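Local coordinates for nitronate monooxygenase family protein (Pseudomonas aeruginosa, PDB 4QIT) that uses FMN and molecular oxygen to oxidatively denitrify alkyl nitronates, with the toxin propionate 3-nitronate as its best and presumed physiological substrate, at residues L159-V171 with R190-I202. The protein carries 1 engineered substitution. Numbering follows the deposited sequence.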
loop_
_atom_site.group_PDB
_atom_site.type_symbol
_atom_site.label_atom_id
_atom_site.label_comp_id
_atom_site.label_asym_id
_atom_site.label_seq_id
_atom_site.Cartn_x
_atom_site.Cartn_y
_atom_site.Cartn_z
ATOM N N LEU A 159 7.687 22.600 0.144
ATOM C CA LEU A 159 7.006 21.322 -0.063
ATOM C C LEU A 159 6.590 20.753 1.290
ATOM O O LEU A 159 7.298 20.930 2.284
ATOM C CB LEU A 159 7.930 20.306 -0.738
ATOM C CG LEU A 159 8.686 20.647 -2.025
ATOM C CD1 LEU A 159 8.991 19.364 -2.789
ATOM C CD2 LEU A 159 7.947 21.623 -2.906
ATOM N N VAL A 160 5.458 20.052 1.325
ATOM C CA VAL A 160 5.056 19.328 2.528
ATOM C C VAL A 160 4.569 17.936 2.152
ATOM O O VAL A 160 3.842 17.768 1.173
ATOM C CB VAL A 160 3.936 20.069 3.315
ATOM C CG1 VAL A 160 3.631 19.341 4.627
ATOM C CG2 VAL A 160 4.323 21.509 3.614
ATOM N N CYS A 161 4.980 16.934 2.922
ATOM C CA CYS A 161 4.528 15.570 2.704
ATOM C C CYS A 161 3.116 15.342 3.253
ATOM O O CYS A 161 2.765 15.842 4.338
ATOM C CB CYS A 161 5.500 14.619 3.392
ATOM S SG CYS A 161 5.067 12.895 3.243
ATOM N N ALA A 162 2.303 14.604 2.504
ATOM C CA ALA A 162 0.979 14.191 2.978
ATOM C C ALA A 162 0.742 12.735 2.612
ATOM O O ALA A 162 1.251 12.266 1.584
ATOM C CB ALA A 162 -0.103 15.063 2.373
ATOM N N THR A 163 -0.032 12.024 3.434
ATOM C CA THR A 163 -0.330 10.611 3.177
ATOM C C THR A 163 -1.782 10.356 2.793
ATOM O O THR A 163 -2.139 9.236 2.446
ATOM C CB THR A 163 0.036 9.686 4.369
ATOM O OG1 THR A 163 -0.850 9.940 5.470
ATOM C CG2 THR A 163 1.490 9.871 4.782
ATOM N N THR A 164 -2.619 11.391 2.873
ATOM C CA THR A 164 -4.048 11.250 2.582
ATOM C C THR A 164 -4.551 12.528 1.941
ATOM O O THR A 164 -3.926 13.579 2.084
ATOM C CB THR A 164 -4.895 11.055 3.865
ATOM O OG1 THR A 164 -4.845 12.259 4.646
ATOM C CG2 THR A 164 -4.411 9.865 4.688
ATOM N N PRO A 165 -5.700 12.451 1.260
ATOM C CA PRO A 165 -6.341 13.668 0.741
ATOM C C PRO A 165 -6.636 14.695 1.838
ATOM O O PRO A 165 -6.533 15.904 1.584
ATOM C CB PRO A 165 -7.644 13.129 0.157
ATOM C CG PRO A 165 -7.277 11.751 -0.320
ATOM C CD PRO A 165 -6.358 11.229 0.756
ATOM N N GLU A 166 -6.983 14.235 3.037
ATOM C CA GLU A 166 -7.242 15.157 4.143
ATOM C C GLU A 166 -5.966 15.907 4.540
ATOM O O GLU A 166 -5.987 17.115 4.781
ATOM C CB GLU A 166 -7.854 14.422 5.345
ATOM C CG GLU A 166 -9.256 13.821 5.103
ATOM C CD GLU A 166 -9.278 12.658 4.116
ATOM O OE1 GLU A 166 -8.248 11.959 3.961
ATOM O OE2 GLU A 166 -10.333 12.435 3.486
ATOM N N GLU A 167 -4.840 15.199 4.591
ATOM C CA GLU A 167 -3.577 15.860 4.886
ATOM C C GLU A 167 -3.171 16.793 3.747
ATOM O O GLU A 167 -2.624 17.869 3.989
ATOM C CB GLU A 167 -2.487 14.828 5.214
ATOM C CG GLU A 167 -2.709 14.182 6.587
ATOM C CD GLU A 167 -1.814 12.984 6.846
ATOM O OE1 GLU A 167 -1.050 12.588 5.933
ATOM O OE2 GLU A 167 -1.884 12.423 7.964
ATOM N N ALA A 168 -3.459 16.392 2.513
ATOM C CA ALA A 168 -3.162 17.234 1.357
ATOM C C ALA A 168 -3.952 18.545 1.411
ATOM O O ALA A 168 -3.438 19.590 1.014
ATOM C CB ALA A 168 -3.449 16.490 0.070
ATOM N N ALA A 169 -5.184 18.491 1.917
ATOM C CA ALA A 169 -5.993 19.703 2.073
ATOM C C ALA A 169 -5.345 20.677 3.055
ATOM O O ALA A 169 -5.402 21.897 2.871
ATOM C CB ALA A 169 -7.402 19.348 2.518
ATOM N N LEU A 170 -4.727 20.134 4.099
ATOM C CA LEU A 170 -4.033 20.958 5.083
ATOM C C LEU A 170 -2.765 21.565 4.483
ATOM O O LEU A 170 -2.397 22.700 4.800
ATOM C CB LEU A 170 -3.716 20.145 6.347
ATOM C CG LEU A 170 -4.930 19.606 7.111
ATOM C CD1 LEU A 170 -4.528 18.700 8.277
ATOM C CD2 LEU A 170 -5.784 20.764 7.611
ATOM N N VAL A 171 -2.100 20.818 3.604
ATOM C CA VAL A 171 -0.930 21.348 2.921
ATOM C C VAL A 171 -1.333 22.512 2.025
ATOM O O VAL A 171 -0.633 23.531 1.961
ATOM C CB VAL A 171 -0.223 20.247 2.108
ATOM C CG1 VAL A 171 0.849 20.835 1.182
ATOM C CG2 VAL A 171 0.386 19.244 3.058
ATOM N N ARG A 190 6.631 7.242 8.284
ATOM C CA ARG A 190 5.392 7.635 7.621
ATOM C C ARG A 190 5.037 9.087 7.938
ATOM O O ARG A 190 5.149 9.532 9.075
ATOM C CB ARG A 190 4.250 6.692 7.987
ATOM C CG ARG A 190 4.450 5.336 7.321
ATOM C CD ARG A 190 3.227 4.464 7.235
ATOM N NE ARG A 190 2.004 5.122 6.758
ATOM C CZ ARG A 190 1.763 5.562 5.523
ATOM N NH1 ARG A 190 2.677 5.492 4.564
ATOM N NH2 ARG A 190 0.578 6.087 5.250
ATOM N N GLY A 191 4.596 9.822 6.922
ATOM C CA GLY A 191 4.315 11.241 7.082
ATOM C C GLY A 191 2.975 11.560 7.718
ATOM O O GLY A 191 2.516 12.698 7.626
ATOM N N VAL A 192 2.344 10.571 8.353
ATOM C CA VAL A 192 1.033 10.747 8.983
ATOM C C VAL A 192 1.049 11.887 10.002
ATOM O O VAL A 192 1.925 11.934 10.872
ATOM C CB VAL A 192 0.587 9.454 9.687
ATOM C CG1 VAL A 192 -0.779 9.668 10.364
ATOM C CG2 VAL A 192 0.521 8.299 8.709
ATOM N N PHE A 193 0.094 12.812 9.889
ATOM C CA PHE A 193 0.085 13.998 10.754
ATOM C C PHE A 193 -0.250 13.645 12.203
ATOM O O PHE A 193 0.429 14.097 13.131
ATOM C CB PHE A 193 -0.931 15.043 10.261
ATOM C CG PHE A 193 -0.484 15.848 9.061
ATOM C CD1 PHE A 193 0.508 15.393 8.200
ATOM C CD2 PHE A 193 -1.094 17.069 8.784
ATOM C CE1 PHE A 193 0.896 16.151 7.095
ATOM C CE2 PHE A 193 -0.711 17.831 7.687
ATOM C CZ PHE A 193 0.288 17.365 6.836
ATOM N N GLU A 194 -1.308 12.856 12.375
ATOM C CA GLU A 194 -1.838 12.528 13.694
ATOM C C GLU A 194 -2.049 11.030 13.786
ATOM O O GLU A 194 -3.156 10.539 13.574
ATOM C CB GLU A 194 -3.171 13.256 13.921
ATOM C CG GLU A 194 -3.052 14.776 13.907
ATOM C CD GLU A 194 -4.376 15.479 14.123
ATOM O OE1 GLU A 194 -5.273 15.351 13.262
ATOM O OE2 GLU A 194 -4.519 16.158 15.158
ATOM N N PRO A 195 -0.974 10.288 14.070
ATOM C CA PRO A 195 -1.085 8.826 14.023
ATOM C C PRO A 195 -2.034 8.256 15.077
ATOM O O PRO A 195 -2.488 7.131 14.922
ATOM C CB PRO A 195 0.357 8.335 14.229
ATOM C CG PRO A 195 1.152 9.531 14.672
ATOM C CD PRO A 195 0.407 10.765 14.262
ATOM N N GLU A 196 -2.353 9.027 16.114
ATOM C CA GLU A 196 -3.324 8.571 17.110
ATOM C C GLU A 196 -4.722 8.398 16.515
ATOM O O GLU A 196 -5.567 7.706 17.090
ATOM C CB GLU A 196 -3.363 9.521 18.315
ATOM C CG GLU A 196 -3.897 10.909 18.013
ATOM C CD GLU A 196 -2.812 11.887 17.598
ATOM O OE1 GLU A 196 -1.725 11.446 17.165
ATOM O OE2 GLU A 196 -3.046 13.108 17.716
ATOM N N ARG A 197 -4.967 9.025 15.370
ATOM C CA ARG A 197 -6.244 8.856 14.667
ATOM C C ARG A 197 -6.248 7.651 13.740
ATOM O O ARG A 197 -7.260 7.356 13.098
ATOM C CB ARG A 197 -6.602 10.116 13.882
ATOM C CG ARG A 197 -6.723 11.334 14.765
ATOM C CD ARG A 197 -7.307 12.521 14.034
ATOM N NE ARG A 197 -7.689 13.560 14.987
ATOM C CZ ARG A 197 -8.142 14.763 14.652
ATOM N NH1 ARG A 197 -8.273 15.099 13.376
ATOM N NH2 ARG A 197 -8.463 15.634 15.601
ATOM N N GLY A 198 -5.118 6.957 13.675
ATOM C CA GLY A 198 -4.974 5.816 12.792
ATOM C C GLY A 198 -4.158 6.163 11.560
ATOM O O GLY A 198 -3.634 7.273 11.438
ATOM N N ASP A 199 -4.048 5.200 10.649
ATOM C CA ASP A 199 -3.279 5.375 9.421
ATOM C C ASP A 199 -4.070 4.743 8.284
ATOM O O ASP A 199 -4.236 3.526 8.253
ATOM C CB ASP A 199 -1.922 4.679 9.556
ATOM C CG ASP A 199 -0.966 4.998 8.418
ATOM O OD1 ASP A 199 -1.380 5.559 7.372
ATOM O OD2 ASP A 199 0.236 4.664 8.569
ATOM N N ALA A 200 -4.549 5.562 7.348
ATOM C CA ALA A 200 -5.311 5.038 6.210
ATOM C C ALA A 200 -4.447 4.130 5.322
ATOM O O ALA A 200 -4.977 3.308 4.570
ATOM C CB ALA A 200 -5.886 6.180 5.386
ATOM N N ALA A 201 -3.123 4.298 5.400
ATOM C CA ALA A 201 -2.183 3.426 4.686
ATOM C C ALA A 201 -2.544 3.249 3.200
ATOM O O ALA A 201 -2.733 2.132 2.701
ATOM C CB ALA A 201 -2.077 2.076 5.400
ATOM N N ILE A 202 -2.637 4.379 2.503
ATOM C CA ILE A 202 -2.994 4.401 1.091
ATOM C C ILE A 202 -1.760 4.160 0.220
ATOM O O ILE A 202 -0.696 4.760 0.449
ATOM C CB ILE A 202 -3.620 5.757 0.717
ATOM C CG1 ILE A 202 -4.810 6.063 1.635
ATOM C CG2 ILE A 202 -4.039 5.775 -0.740
ATOM C CD1 ILE A 202 -5.390 7.450 1.432
HETATM O O HOH W 1 4.132 14.496 6.412
HETATM O O HOH W 2 -2.259 6.951 3.969
HETATM O O HOH W 3 -2.455 7.863 6.512
HETATM O O HOH W 4 -3.234 12.392 10.381
#
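E167 lies flat against the ring of F193: the carboxylate and ring planes are 15° apart, and CG sits over one face, 3.8 Å from the ring centroid, a CH-pi contact. The two side chains run past each other in opposite directions, which brings OE2 back to the F193 backbone; F193 N donates to E167 OE2 over 2.8 Å, almost straight (178°), from well above the carboxylate plane. With CG beside the backbone N (chi1 -72°) and the chain extended beyond it, the glutamate also carries OE1 to T163, which donates from both N, nearly along the C–O axis, and OG1 (2.7 Å). Water 4 adds a bond to OE2, so three protein donors and a water hold the carboxylate and fix its rotation. C161 O lies at the ring edge near its plane, 3.3 Å from F193 CE1. L170 CD1 packs obliquely on the ring, 3.8 Å from F193 CD2. T163 CG2 rests on the G191–V192 peptide, 3.7 Å from G191 C. Further along, water 3 links T163 OG1 to D199 OD1, whose carboxylate R190 grips side-on through NE and NH2. I202 CD1 packs against P165 CD, 4.0 Å away. The contact thus fastens strand 157-162 and the N-capped start of helix 165-173 to a long beta-alpha loop of the TIM barrel beside the FMN site, where G191 N hydrogen-bonds to OE1 of Q182, which probably binds FMN.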